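Local coordinates for carboxyltransferase domain-containing protein (Pyrococcus horikoshii, PDB 2PHC) that is functionally uncharacterised but belongs to the carboxyltransferase subdomain C and D family and probably acts as an ATP-binding hydrolase, at residues S9-S14 with S68-I73; H28-A33 with S50-I55; F96-E101 with K151-V156. All blocks are in the same frame, centred on the assembly; numbering follows the deposited sequence.

Contact 1 (S9-S14 with S68-I73); sequences SAFLIS and SYLKRI
Leu70 reaches from helix 63-82 toward strand 10-14 and divides its two methyls between Phe11 and Ile13. The three residues are buried, and their meeting is wholly apolar. CD1 of Leu70 lies against the root of the phenylalanine, 3.5 Å from Phe11 CB, and is also near the first ring carbon, Phe11 CG, at 3.9 Å. Its approach to the ring is slanted. The other methyl, Leu70 CD2, takes the lighter contact, 4.2 Å from Ile13 CD1 at the end of the isoleucine chain. The leucine runs at a slant to both strand side chains. Its CG stands anti to its own carbonyl carbon (chi1 -75°), and a nearly straight second torsion (chi2 176°) sets the positions of the two methyls. Phe11 and Ile13, two positions apart, both point to the helix, whereas the CB atoms of Ala10 and Leu12 face away from it. This is plain structural packing of an alpha/beta layer, a helix set on one face of an antiparallel sheet. Around these three residues Tyr63 meets the Phe11 ring edge-to-face, and Ile3 of strand 3-5 touches both Ile13 and Leu70. Helix 21-37 closes in with Leu30 on Ile13 and Ile34 on Leu70, while strand 51-56 borders strand 10-14 within the antiparallel sheet.

Contact 2 (H28-A33 with S50-I55); sequences HSLAKA and SSLLVI
Leu52 supplies more than half of the surface buried here, its two methyls spread against Ala31 and Leu30 of helix 21-37. The nearest CA atoms across the contact are those of Ala31 and Leu52, 7.4 Å apart, so the leucine bridges the gap between helix and strand 51-56. Its CB already points to the helix, and with CG opposite the backbone N (chi1 173°) the two methyls are placed beside Leu30 and Ala31. CD1 of Leu52 rests 4.1 Å from Ala31 CB. The second methyl sits in the angle between the two helix residues: Leu52 CD2 is 4.1 Å from Leu30 CG and equally 4.1 Å from the Ala31 CA, so that it touches the helix backbone as well as its side chains.

Ala31 contributes the next largest area. Having only a methyl, it lets Leu52 come down onto the helix surface beside it. Leu30 adds a smaller share through its branch point, its chain running at a slant across that of Leu52. It also reaches Ile13 and Phe15, and so meets strand 10-14 and the loop that follows it.

Backbone hydrogen bonds run inside the sheet, where Leu52 pairs with Ile13, and inside the helix, where Lys32 N bonds His28 O; none joins helix to strand here. The contact is helix-on-sheet packing in an alpha/beta layer, with helix 21-37 lying on the antiparallel sheet, and what joins the two is dispersion and the burial of hydrocarbon. Every touching atom is carbon, at ordinary van der Waals separations, so the contact depends on the fit of shapes, without the directional demands of polar bonds, and its stability should owe much to the exclusion of water from Leu30 and Leu52.

Contact 3 (F96-E101 with K151-V156); sequences FGPDIE and KPRLKV
Arg153 meets Asp99 through NH1 and NH2, each bonded to a different carboxylate oxygen. Arg153 NH2 donates to Asp99 OD1 at 2.9 Å, and the bond is almost straight, with an N-H...O angle of 170°. Its partner bond from Arg153 NH1 to Asp99 OD2 is 2.8 Å long and uses the syn lone pair of that oxygen. Both oxygens lie close to the guanidinium plane, and the planes of the two flat groups differ by 27°, a nearly coplanar, bidentate salt bridge that should restrain each group from turning. The arginine chain is extended from CG to NE, which brings its head across to the aspartate from the opposite direction.

OD2 has a second donor, the backbone N of Ile181 on strand 180-184; Asp99 is also joined to Ile181 by a backbone hydrogen bond. The acid is thus buried but supplied on both oxygens, with OD2 shared between a charged side chain and a peptide N-H. Pro98 covers part of one guanidinium face, its CG 3.9 Å above the plane and displaced toward the rim. Arg153 also touches Ile181.

This is a classic bidentate arginine-carboxylate pair, tying the turn ahead of helix 100-107 to the stretch of chain around Arg153, beside the larger mixed sheet, which includes strand 180-184, in a domain assigned to the cyclophilin-like clan.

Contacts 1 and 2 belong to one layered unit, their centres 9 Å apart. Strands 10-14 and 51-56 are neighbours in the four-stranded antiparallel sheet, and helices 63-82 and 21-37 pack on it through apolar side chains. Along the chain, contact 2 falls entirely between the two segments of contact 1: the order is strand 10-14, helix 21-37, strands 42-48 and 51-56, then helix 63-82. Contact 3 follows later, beside the larger mixed sheet, on the opposite side of the chain's centre; its centre is about 47 Å from that of contact 1 and 41 Å from that of contact 2. The elongated chain appears to be made of two parts, each around its own sheet, with apolar helix packing in contacts 1 and 2 and a salt bridge in contact 3.

Contact 1 (S9-S14 with S68-I73)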
ATOM      1  N   SER A   9     -11.647  -3.160  31.570  1.00 37.33           N
ATOM      2  CA  SER A   9     -11.767  -1.782  31.145  1.00 36.29           C
ATOM      3  C   SER A   9     -10.867  -1.485  29.914  1.00 33.00           C
ATOM      4  O   SER A   9     -10.197  -0.484  29.874  1.00 31.60           O
ATOM      5  CB  SER A   9     -11.459  -0.882  32.326  1.00 36.76           C
ATOM      6  OG  SER A   9     -12.565  -0.902  33.228  1.00 41.79           O
ATOM      7  N   ALA A  10     -10.899  -2.378  28.924  1.00 30.92           N
ATOM      8  CA  ALA A  10      -9.997  -2.299  27.786  1.00 29.78           C
ATOM      9  C   ALA A  10     -10.545  -2.870  26.519  1.00 29.45           C
ATOM     10  O   ALA A  10     -11.243  -3.887  26.534  1.00 29.01           O
ATOM     11  CB  ALA A  10      -8.645  -3.015  28.106  1.00 28.72           C
ATOM     12  N   PHE A  11     -10.130  -2.290  25.401  1.00 29.71           N
ATOM     13  CA  PHE A  11     -10.461  -2.866  24.073  1.00 30.66           C
ATOM     14  C   PHE A  11      -9.222  -3.042  23.211  1.00 29.42           C
ATOM     15  O   PHE A  11      -8.296  -2.352  23.359  1.00 28.92           O
ATOM     16  CB  PHE A  11     -11.509  -1.966  23.318  1.00 30.66           C
ATOM     17  CG  PHE A  11     -12.883  -1.964  23.967  1.00 32.16           C
ATOM     18  CD1 PHE A  11     -13.195  -1.054  24.950  1.00 33.56           C
ATOM     19  CD2 PHE A  11     -13.833  -2.912  23.615  1.00 33.71           C
ATOM     20  CE1 PHE A  11     -14.411  -1.085  25.568  1.00 33.13           C
ATOM     21  CE2 PHE A  11     -15.032  -2.938  24.251  1.00 36.72           C
ATOM     22  CZ  PHE A  11     -15.325  -1.993  25.209  1.00 33.06           C
ATOM     23  N   LEU A  12      -9.230  -3.999  22.319  1.00 30.15           N
ATOM     24  CA  LEU A  12      -8.141  -4.173  21.426  1.00 30.67           C
ATOM     25  C   LEU A  12      -8.700  -4.045  20.003  1.00 31.84           C
ATOM     26  O   LEU A  12      -9.670  -4.746  19.652  1.00 31.65           O
ATOM     27  CB  LEU A  12      -7.553  -5.581  21.617  1.00 30.23           C
ATOM     28  CG  LEU A  12      -6.255  -5.949  20.886  1.00 31.41           C
ATOM     29  CD1 LEU A  12      -4.987  -5.348  21.491  1.00 24.53           C
ATOM     30  CD2 LEU A  12      -6.127  -7.477  20.701  1.00 32.61           C
ATOM     31  N   ILE A  13      -8.183  -3.037  19.347  1.00 31.35           N
ATOM     32  CA  ILE A  13      -8.172  -2.935  17.959  1.00 31.73           C
ATOM     33  C   ILE A  13      -7.004  -3.634  17.398  1.00 31.93           C
ATOM     34  O   ILE A  13      -5.900  -3.433  17.654  1.00 32.18           O
ATOM     35  CB  ILE A  13      -8.245  -1.499  17.482  1.00 32.07           C
ATOM     36  CG1 ILE A  13      -9.193  -0.706  18.344  1.00 33.22           C
ATOM     37  CG2 ILE A  13      -8.691  -1.430  16.069  1.00 32.48           C
ATOM     38  CD1 ILE A  13      -8.738   0.628  18.639  1.00 30.41           C
ATOM     39  N   SER A  14      -7.353  -4.414  16.495  1.00 33.60           N
ATOM     40  CA  SER A  14      -6.774  -5.689  16.047  1.00 38.28           C
ATOM     41  C   SER A  14      -6.782  -5.799  14.514  1.00 39.54           C
ATOM     42  O   SER A  14      -7.684  -5.297  13.886  1.00 38.57           O
ATOM     43  CB  SER A  14      -7.538  -6.885  16.677  1.00 38.73           C
ATOM     44  OG  SER A  14      -6.953  -8.058  16.192  1.00 39.87           O
ATOM     45  N   SER A  68     -18.402   1.855  21.050  1.00 36.52           N
ATOM     46  CA  SER A  68     -19.042   2.528  19.918  1.00 35.04           C
ATOM     47  C   SER A  68     -18.101   3.515  19.356  1.00 32.65           C
ATOM     48  O   SER A  68     -17.946   3.550  18.149  1.00 31.65           O
ATOM     49  CB  SER A  68     -20.392   3.235  20.286  1.00 35.82           C
ATOM     50  OG  SER A  68     -21.385   2.257  20.658  1.00 39.57           O
ATOM     51  N   TYR A  69     -17.492   4.324  20.216  1.00 29.33           N
ATOM     52  CA  TYR A  69     -16.591   5.355  19.785  1.00 29.98           C
ATOM     53  C   TYR A  69     -15.375   4.825  18.950  1.00 30.66           C
ATOM     54  O   TYR A  69     -14.836   5.554  18.080  1.00 31.60           O
ATOM     55  CB  TYR A  69     -16.048   5.984  21.069  1.00 30.22           C
ATOM     56  CG  TYR A  69     -15.016   7.088  20.880  1.00 34.97           C
ATOM     57  CD1 TYR A  69     -15.371   8.423  21.090  1.00 36.53           C
ATOM     58  CD2 TYR A  69     -13.665   6.795  20.526  1.00 34.52           C
ATOM     59  CE1 TYR A  69     -14.446   9.437  20.967  1.00 38.35           C
ATOM     60  CE2 TYR A  69     -12.705   7.825  20.397  1.00 34.06           C
ATOM     61  CZ  TYR A  69     -13.137   9.144  20.581  1.00 40.53           C
ATOM     62  OH  TYR A  69     -12.268  10.214  20.484  1.00 45.08           O
ATOM     63  N   LEU A  70     -14.936   3.593  19.237  1.00 28.91           N
ATOM     64  CA  LEU A  70     -13.672   3.112  18.709  1.00 31.17           C
ATOM     65  C   LEU A  70     -14.069   2.580  17.370  1.00 30.81           C
ATOM     66  O   LEU A  70     -13.294   2.642  16.436  1.00 30.17           O
ATOM     67  CB  LEU A  70     -13.034   2.021  19.574  1.00 30.37           C
ATOM     68  CG  LEU A  70     -12.366   2.385  20.899  1.00 29.87           C
ATOM     69  CD1 LEU A  70     -11.879   1.039  21.630  1.00 25.32           C
ATOM     70  CD2 LEU A  70     -11.221   3.303  20.630  1.00 28.91           C
ATOM     71  N   LYS A  71     -15.321   2.115  17.288  1.00 30.40           N
ATOM     72  CA  LYS A  71     -15.845   1.634  16.040  1.00 29.27           C
ATOM     73  C   LYS A  71     -15.928   2.823  15.060  1.00 27.97           C
ATOM     74  O   LYS A  71     -15.723   2.643  13.874  1.00 27.43           O
ATOM     75  CB  LYS A  71     -17.206   0.964  16.260  1.00 30.97           C
ATOM     76  CG  LYS A  71     -17.170  -0.523  16.383  1.00 32.05           C
ATOM     77  CD  LYS A  71     -18.411  -1.014  17.116  1.00 37.97           C
ATOM     78  CE  LYS A  71     -18.204  -2.509  17.557  1.00 44.36           C
ATOM     79  NZ  LYS A  71     -19.439  -3.269  17.973  1.00 45.39           N
ATOM     80  N   ARG A  72     -16.161   4.031  15.594  1.00 27.95           N
ATOM     81  CA  ARG A  72     -16.489   5.235  14.803  1.00 28.46           C
ATOM     82  C   ARG A  72     -15.217   5.933  14.358  1.00 26.99           C
ATOM     83  O   ARG A  72     -15.063   6.312  13.218  1.00 25.95           O
ATOM     84  CB  ARG A  72     -17.387   6.165  15.618  1.00 28.51           C
ATOM     85  CG  ARG A  72     -18.684   5.320  16.081  1.00 30.27           C
ATOM     86  CD  ARG A  72     -19.667   6.046  16.872  1.00 32.41           C
ATOM     87  NE  ARG A  72     -19.083   6.912  17.899  1.00 44.04           N
ATOM     88  CZ  ARG A  72     -19.773   7.404  18.936  1.00 43.26           C
ATOM     89  NH1 ARG A  72     -21.078   7.117  19.060  1.00 44.39           N
ATOM     90  NH2 ARG A  72     -19.160   8.195  19.812  1.00 40.82           N
ATOM     91  N   ILE A  73     -14.302   6.070  15.281  1.00 26.59           N
ATOM     92  CA  ILE A  73     -12.977   6.542  14.928  1.00 26.31           C
ATOM     93  C   ILE A  73     -12.221   5.594  13.920  1.00 25.69           C
ATOM     94  O   ILE A  73     -11.657   6.090  13.019  1.00 25.43           O
ATOM     95  CB  ILE A  73     -12.258   7.041  16.236  1.00 28.65           C
ATOM     96  CG1 ILE A  73     -11.056   7.946  15.928  1.00 29.01           C
ATOM     97  CG2 ILE A  73     -11.872   5.917  17.130  1.00 29.10           C
ATOM     98  CD1 ILE A  73     -10.858   8.886  16.994  1.00 31.44           C
TER

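Contact 2 (H28-A33 with S50-I55)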
ATOM      1  N   HIS A  28      -0.416   2.989  14.191  1.00 19.44           N
ATOM      2  CA  HIS A  28       0.114   4.282  14.582  1.00 19.45           C
ATOM      3  C   HIS A  28      -0.853   5.469  14.205  1.00 19.26           C
ATOM      4  O   HIS A  28      -1.080   6.335  15.000  1.00 20.44           O
ATOM      5  CB  HIS A  28       1.483   4.484  13.961  1.00 17.99           C
ATOM      6  CG  HIS A  28       2.098   5.798  14.285  1.00 20.05           C
ATOM      7  ND1 HIS A  28       2.535   6.675  13.296  1.00 24.87           N
ATOM      8  CD2 HIS A  28       2.423   6.364  15.470  1.00 12.74           C
ATOM      9  CE1 HIS A  28       3.047   7.748  13.876  1.00 18.86           C
ATOM     10  NE2 HIS A  28       2.966   7.594  15.192  1.00 17.89           N
ATOM     11  N   SER A  29      -1.402   5.470  13.012  1.00 19.19           N
ATOM     12  CA  SER A  29      -2.331   6.500  12.541  1.00 21.30           C
ATOM     13  C   SER A  29      -3.615   6.514  13.356  1.00 21.38           C
ATOM     14  O   SER A  29      -4.128   7.549  13.611  1.00 24.05           O
ATOM     15  CB  SER A  29      -2.716   6.189  11.089  1.00 21.02           C
ATOM     16  OG  SER A  29      -1.611   6.269  10.292  1.00 25.67           O
ATOM     17  N   LEU A  30      -4.104   5.358  13.744  1.00 21.44           N
ATOM     18  CA  LEU A  30      -5.246   5.223  14.556  1.00 24.02           C
ATOM     19  C   LEU A  30      -4.973   5.750  15.946  1.00 26.26           C
ATOM     20  O   LEU A  30      -5.849   6.425  16.502  1.00 26.51           O
ATOM     21  CB  LEU A  30      -5.674   3.758  14.588  1.00 22.47           C
ATOM     22  CG  LEU A  30      -6.860   3.287  15.422  1.00 30.26           C
ATOM     23  CD1 LEU A  30      -8.169   4.112  15.386  1.00 27.79           C
ATOM     24  CD2 LEU A  30      -7.142   1.830  15.127  1.00 31.61           C
ATOM     25  N   ALA A  31      -3.815   5.470  16.505  1.00 20.00           N
ATOM     26  CA  ALA A  31      -3.498   5.950  17.806  1.00 20.00           C
ATOM     27  C   ALA A  31      -3.403   7.423  17.803  1.00 20.00           C
ATOM     28  O   ALA A  31      -3.946   8.058  18.629  1.00 25.83           O
ATOM     29  CB  ALA A  31      -2.259   5.377  18.311  1.00 20.00           C
ATOM     30  N   LYS A  32      -2.706   7.944  16.832  1.00 24.43           N
ATOM     31  CA  LYS A  32      -2.793   9.324  16.505  1.00 26.24           C
ATOM     32  C   LYS A  32      -4.188   9.950  16.327  1.00 25.37           C
ATOM     33  O   LYS A  32      -4.343  11.071  16.649  1.00 25.85           O
ATOM     34  CB  LYS A  32      -1.779   9.744  15.445  1.00 25.23           C
ATOM     35  CG  LYS A  32      -0.324   9.639  15.875  1.00 28.46           C
ATOM     36  CD  LYS A  32       0.300  10.917  16.343  1.00 34.13           C
ATOM     37  CE  LYS A  32       1.475  10.698  17.226  1.00 34.92           C
ATOM     38  NZ  LYS A  32       2.406  11.811  17.299  1.00 36.57           N
ATOM     39  N   ALA A  33      -5.188   9.206  15.854  1.00 25.75           N
ATOM     40  CA  ALA A  33      -6.485   9.779  15.429  1.00 26.21           C
ATOM     41  C   ALA A  33      -7.150   9.906  16.782  1.00 27.48           C
ATOM     42  O   ALA A  33      -7.794  10.926  17.120  1.00 30.15           O
ATOM     43  CB  ALA A  33      -7.283   8.783  14.529  1.00 25.58           C
ATOM     44  N   SER A  50       0.298  -5.419  15.021  1.00 33.36           N
ATOM     45  CA  SER A  50      -0.986  -5.514  14.321  1.00 32.81           C
ATOM     46  C   SER A  50      -2.156  -5.270  15.264  1.00 31.35           C
ATOM     47  O   SER A  50      -3.197  -5.751  15.009  1.00 31.22           O
ATOM     48  CB  SER A  50      -1.168  -6.864  13.597  1.00 33.36           C
ATOM     49  OG  SER A  50      -0.931  -7.955  14.491  1.00 38.17           O
ATOM     50  N   SER A  51      -1.993  -4.512  16.349  1.00 30.22           N
ATOM     51  CA  SER A  51      -3.155  -4.152  17.167  1.00 27.48           C
ATOM     52  C   SER A  51      -2.949  -2.904  18.029  1.00 25.31           C
ATOM     53  O   SER A  51      -1.817  -2.510  18.285  1.00 24.91           O
ATOM     54  CB  SER A  51      -3.504  -5.302  18.067  1.00 28.61           C
ATOM     55  OG  SER A  51      -2.321  -5.743  18.718  1.00 32.31           O
ATOM     56  N   LEU A  52      -4.010  -2.318  18.537  1.00 23.60           N
ATOM     57  CA  LEU A  52      -3.899  -1.273  19.504  1.00 21.12           C
ATOM     58  C   LEU A  52      -4.745  -1.493  20.691  1.00 21.78           C
ATOM     59  O   LEU A  52      -5.905  -1.630  20.591  1.00 22.71           O
ATOM     60  CB  LEU A  52      -4.229   0.058  18.884  1.00 20.81           C
ATOM     61  CG  LEU A  52      -4.344   1.292  19.723  1.00 20.97           C
ATOM     62  CD1 LEU A  52      -3.026   1.751  20.097  1.00 21.22           C
ATOM     63  CD2 LEU A  52      -4.996   2.268  18.892  1.00 18.80           C
ATOM     64  N   LEU A  53      -4.125  -1.494  21.841  1.00 24.00           N
ATOM     65  CA  LEU A  53      -4.808  -1.636  23.083  1.00 23.08           C
ATOM     66  C   LEU A  53      -5.272  -0.318  23.623  1.00 25.06           C
ATOM     67  O   LEU A  53      -4.555   0.618  23.649  1.00 26.39           O
ATOM     68  CB  LEU A  53      -3.984  -2.419  24.074  1.00 23.38           C
ATOM     69  CG  LEU A  53      -4.667  -2.812  25.372  1.00 23.20           C
ATOM     70  CD1 LEU A  53      -5.714  -3.784  25.182  1.00 17.59           C
ATOM     71  CD2 LEU A  53      -3.700  -3.238  26.365  1.00 23.49           C
ATOM     72  N   VAL A  54      -6.528  -0.264  23.977  1.00 24.29           N
ATOM     73  CA  VAL A  54      -7.145   0.912  24.445  1.00 26.53           C
ATOM     74  C   VAL A  54      -7.778   0.658  25.811  1.00 26.80           C
ATOM     75  O   VAL A  54      -8.559  -0.253  26.021  1.00 24.34           O
ATOM     76  CB  VAL A  54      -8.247   1.467  23.471  1.00 25.58           C
ATOM     77  CG1 VAL A  54      -8.634   2.911  23.882  1.00 20.90           C
ATOM     78  CG2 VAL A  54      -7.693   1.490  22.071  1.00 27.52           C
ATOM     79  N   ILE A  55      -7.414   1.530  26.713  1.00 28.55           N
ATOM     80  CA  ILE A  55      -7.863   1.424  28.070  1.00 30.64           C
ATOM     81  C   ILE A  55      -8.445   2.713  28.585  1.00 32.08           C
ATOM     82  O   ILE A  55      -7.978   3.790  28.193  1.00 33.17           O
ATOM     83  CB  ILE A  55      -6.565   1.211  28.971  1.00 30.10           C
ATOM     84  CG1 ILE A  55      -5.896  -0.135  28.651  1.00 30.60           C
ATOM     85  CG2 ILE A  55      -6.859   1.303  30.474  1.00 31.56           C
ATOM     86  CD1 ILE A  55      -4.505  -0.201  29.141  1.00 36.55           C
TER

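Contact 3 (F96-E101 with K151-V156)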
ATOM      1  N   PHE A  96       3.489  -8.294 -21.000  1.00 39.79           N
ATOM      2  CA  PHE A  96       3.437  -7.063 -20.197  1.00 37.55           C
ATOM      3  C   PHE A  96       4.458  -7.032 -19.086  1.00 36.00           C
ATOM      4  O   PHE A  96       4.943  -5.951 -18.734  1.00 36.76           O
ATOM      5  CB  PHE A  96       2.080  -6.984 -19.570  1.00 36.55           C
ATOM      6  CG  PHE A  96       0.992  -6.758 -20.528  1.00 36.93           C
ATOM      7  CD1 PHE A  96       0.919  -5.587 -21.232  1.00 36.16           C
ATOM      8  CD2 PHE A  96      -0.032  -7.678 -20.661  1.00 40.64           C
ATOM      9  CE1 PHE A  96      -0.162  -5.332 -22.097  1.00 42.10           C
ATOM     10  CE2 PHE A  96      -1.141  -7.416 -21.499  1.00 40.58           C
ATOM     11  CZ  PHE A  96      -1.208  -6.247 -22.221  1.00 37.25           C
ATOM     12  N   GLY A  97       4.760  -8.191 -18.529  1.00 33.04           N
ATOM     13  CA  GLY A  97       5.874  -8.306 -17.659  1.00 34.70           C
ATOM     14  C   GLY A  97       6.666  -9.513 -18.034  1.00 34.98           C
ATOM     15  O   GLY A  97       6.191 -10.610 -17.767  1.00 38.19           O
ATOM     16  N   PRO A  98       7.771  -9.355 -18.800  1.00 34.54           N
ATOM     17  CA  PRO A  98       8.741 -10.422 -19.169  1.00 33.44           C
ATOM     18  C   PRO A  98       9.530 -11.054 -18.039  1.00 32.58           C
ATOM     19  O   PRO A  98      10.029 -12.202 -18.145  1.00 30.22           O
ATOM     20  CB  PRO A  98       9.699  -9.705 -20.123  1.00 33.79           C
ATOM     21  CG  PRO A  98       9.345  -8.251 -20.059  1.00 33.65           C
ATOM     22  CD  PRO A  98       7.950  -8.147 -19.617  1.00 33.82           C
ATOM     23  N   ASP A  99       9.653 -10.337 -16.954  1.00 31.32           N
ATOM     24  CA  ASP A  99      10.604 -10.671 -15.959  1.00 28.00           C
ATOM     25  C   ASP A  99       9.928 -11.328 -14.757  1.00 27.54           C
ATOM     26  O   ASP A  99      10.547 -11.597 -13.783  1.00 27.22           O
ATOM     27  CB  ASP A  99      11.324  -9.413 -15.531  1.00 29.55           C
ATOM     28  CG  ASP A  99      12.191  -8.808 -16.605  1.00 30.42           C
ATOM     29  OD1 ASP A  99      12.931  -9.517 -17.251  1.00 31.79           O
ATOM     30  OD2 ASP A  99      12.169  -7.609 -16.770  1.00 28.94           O
ATOM     31  N   ILE A 100       8.639 -11.578 -14.830  1.00 20.00           N
ATOM     32  CA  ILE A 100       7.909 -12.058 -13.670  1.00 20.00           C
ATOM     33  C   ILE A 100       8.268 -13.462 -13.289  1.00 20.00           C
ATOM     34  O   ILE A 100       8.216 -13.831 -12.166  1.00 33.00           O
ATOM     35  CB  ILE A 100       6.393 -11.883 -13.795  1.00 20.00           C
ATOM     36  CG1 ILE A 100       5.714 -11.971 -12.441  1.00 20.00           C
ATOM     37  CG2 ILE A 100       5.787 -12.883 -14.746  1.00 20.00           C
ATOM     38  CD1 ILE A 100       4.309 -11.616 -12.472  1.00 20.00           C
ATOM     39  N   GLU A 101       8.659 -14.243 -14.259  1.00 31.54           N
ATOM     40  CA  GLU A 101       9.022 -15.616 -13.983  1.00 30.58           C
ATOM     41  C   GLU A 101      10.300 -15.669 -13.234  1.00 28.56           C
ATOM     42  O   GLU A 101      10.449 -16.499 -12.336  1.00 30.70           O
ATOM     43  CB  GLU A 101       9.031 -16.488 -15.297  1.00 33.88           C
ATOM     44  CG  GLU A 101       7.616 -16.588 -16.026  1.00 38.19           C
ATOM     45  CD  GLU A 101       7.423 -15.495 -17.163  1.00 50.55           C
ATOM     46  OE1 GLU A 101       8.191 -14.477 -17.265  1.00 49.16           O
ATOM     47  OE2 GLU A 101       6.476 -15.664 -17.969  1.00 54.67           O
ATOM     48  N   LYS A 151      22.232  -5.643 -17.288  1.00 40.00           N
ATOM     49  CA  LYS A 151      22.293  -4.561 -18.213  1.00 41.09           C
ATOM     50  C   LYS A 151      20.872  -4.130 -18.483  1.00 39.09           C
ATOM     51  O   LYS A 151      20.042  -4.949 -18.841  1.00 40.02           O
ATOM     52  CB  LYS A 151      22.738  -5.240 -19.440  1.00 42.97           C
ATOM     53  CD  LYS A 151      22.065  -5.442 -22.020  1.00 52.49           C
ATOM     54  CE  LYS A 151      20.929  -6.023 -22.887  1.00 54.66           C
ATOM     55  NZ  LYS A 151      21.281  -7.323 -23.593  1.00 55.47           N
ATOM     56  N   PRO A 152      20.613  -2.826 -18.395  1.00 38.46           N
ATOM     57  CA  PRO A 152      19.330  -2.186 -18.697  1.00 37.26           C
ATOM     58  C   PRO A 152      18.792  -2.418 -20.109  1.00 37.97           C
ATOM     59  O   PRO A 152      19.575  -2.404 -21.046  1.00 38.66           O
ATOM     60  CB  PRO A 152      19.631  -0.697 -18.539  1.00 37.48           C
ATOM     61  CG  PRO A 152      20.871  -0.643 -17.685  1.00 40.49           C
ATOM     62  CD  PRO A 152      21.642  -1.887 -17.927  1.00 36.60           C
ATOM     63  N   ARG A 153      17.469  -2.570 -20.248  1.00 36.22           N
ATOM     64  CA  ARG A 153      16.778  -2.485 -21.495  1.00 37.81           C
ATOM     65  C   ARG A 153      16.790  -1.063 -22.019  1.00 40.38           C
ATOM     66  O   ARG A 153      16.884  -0.107 -21.219  1.00 40.55           O
ATOM     67  CB  ARG A 153      15.321  -2.916 -21.334  1.00 38.09           C
ATOM     68  CG  ARG A 153      15.142  -4.380 -21.058  1.00 36.63           C
ATOM     69  CD  ARG A 153      13.735  -4.781 -21.291  1.00 39.95           C
ATOM     70  NE  ARG A 153      13.654  -6.224 -21.042  1.00 41.83           N
ATOM     71  CZ  ARG A 153      13.341  -6.755 -19.883  1.00 43.97           C
ATOM     72  NH1 ARG A 153      13.019  -5.938 -18.848  1.00 40.70           N
ATOM     73  NH2 ARG A 153      13.344  -8.093 -19.762  1.00 43.26           N
ATOM     74  N   LEU A 154      16.676  -0.891 -23.346  1.00 41.23           N
ATOM     75  CA  LEU A 154      16.873   0.456 -23.905  1.00 42.61           C
ATOM     76  C   LEU A 154      15.557   1.226 -23.982  1.00 42.37           C
ATOM     77  O   LEU A 154      15.561   2.486 -24.072  1.00 43.25           O
ATOM     78  CB  LEU A 154      17.590   0.421 -25.281  1.00 42.84           C
ATOM     79  CG  LEU A 154      19.119   0.309 -25.257  1.00 45.68           C
ATOM     80  CD1 LEU A 154      19.726   0.333 -26.702  1.00 51.50           C
ATOM     81  CD2 LEU A 154      19.753   1.431 -24.377  1.00 50.25           C
ATOM     82  N   LYS A 155      14.467   0.456 -24.010  1.00 40.73           N
ATOM     83  CA  LYS A 155      13.114   0.914 -24.265  1.00 41.12           C
ATOM     84  C   LYS A 155      12.198   0.035 -23.420  1.00 40.33           C
ATOM     85  O   LYS A 155      11.977  -1.153 -23.744  1.00 42.17           O
ATOM     86  CB  LYS A 155      12.680   0.756 -25.753  1.00 41.29           C
ATOM     87  CG  LYS A 155      12.854   1.975 -26.672  1.00 44.83           C
ATOM     88  CD  LYS A 155      12.324   1.633 -28.110  1.00 49.27           C
ATOM     89  CE  LYS A 155      12.880   2.536 -29.237  1.00 48.96           C
ATOM     90  NZ  LYS A 155      11.730   3.402 -29.819  1.00 50.93           N
ATOM     91  N   VAL A 156      11.642   0.614 -22.353  1.00 37.60           N
ATOM     92  CA  VAL A 156      10.677  -0.068 -21.518  1.00 33.99           C
ATOM     93  C   VAL A 156       9.360   0.600 -21.834  1.00 32.30           C
ATOM     94  O   VAL A 156       9.283   1.811 -21.826  1.00 32.89           O
ATOM     95  CB  VAL A 156      11.137   0.001 -19.999  1.00 34.72           C
ATOM     96  CG1 VAL A 156      10.091  -0.517 -19.097  1.00 32.85           C
ATOM     97  CG2 VAL A 156      12.467  -0.797 -19.779  1.00 31.95           C
TER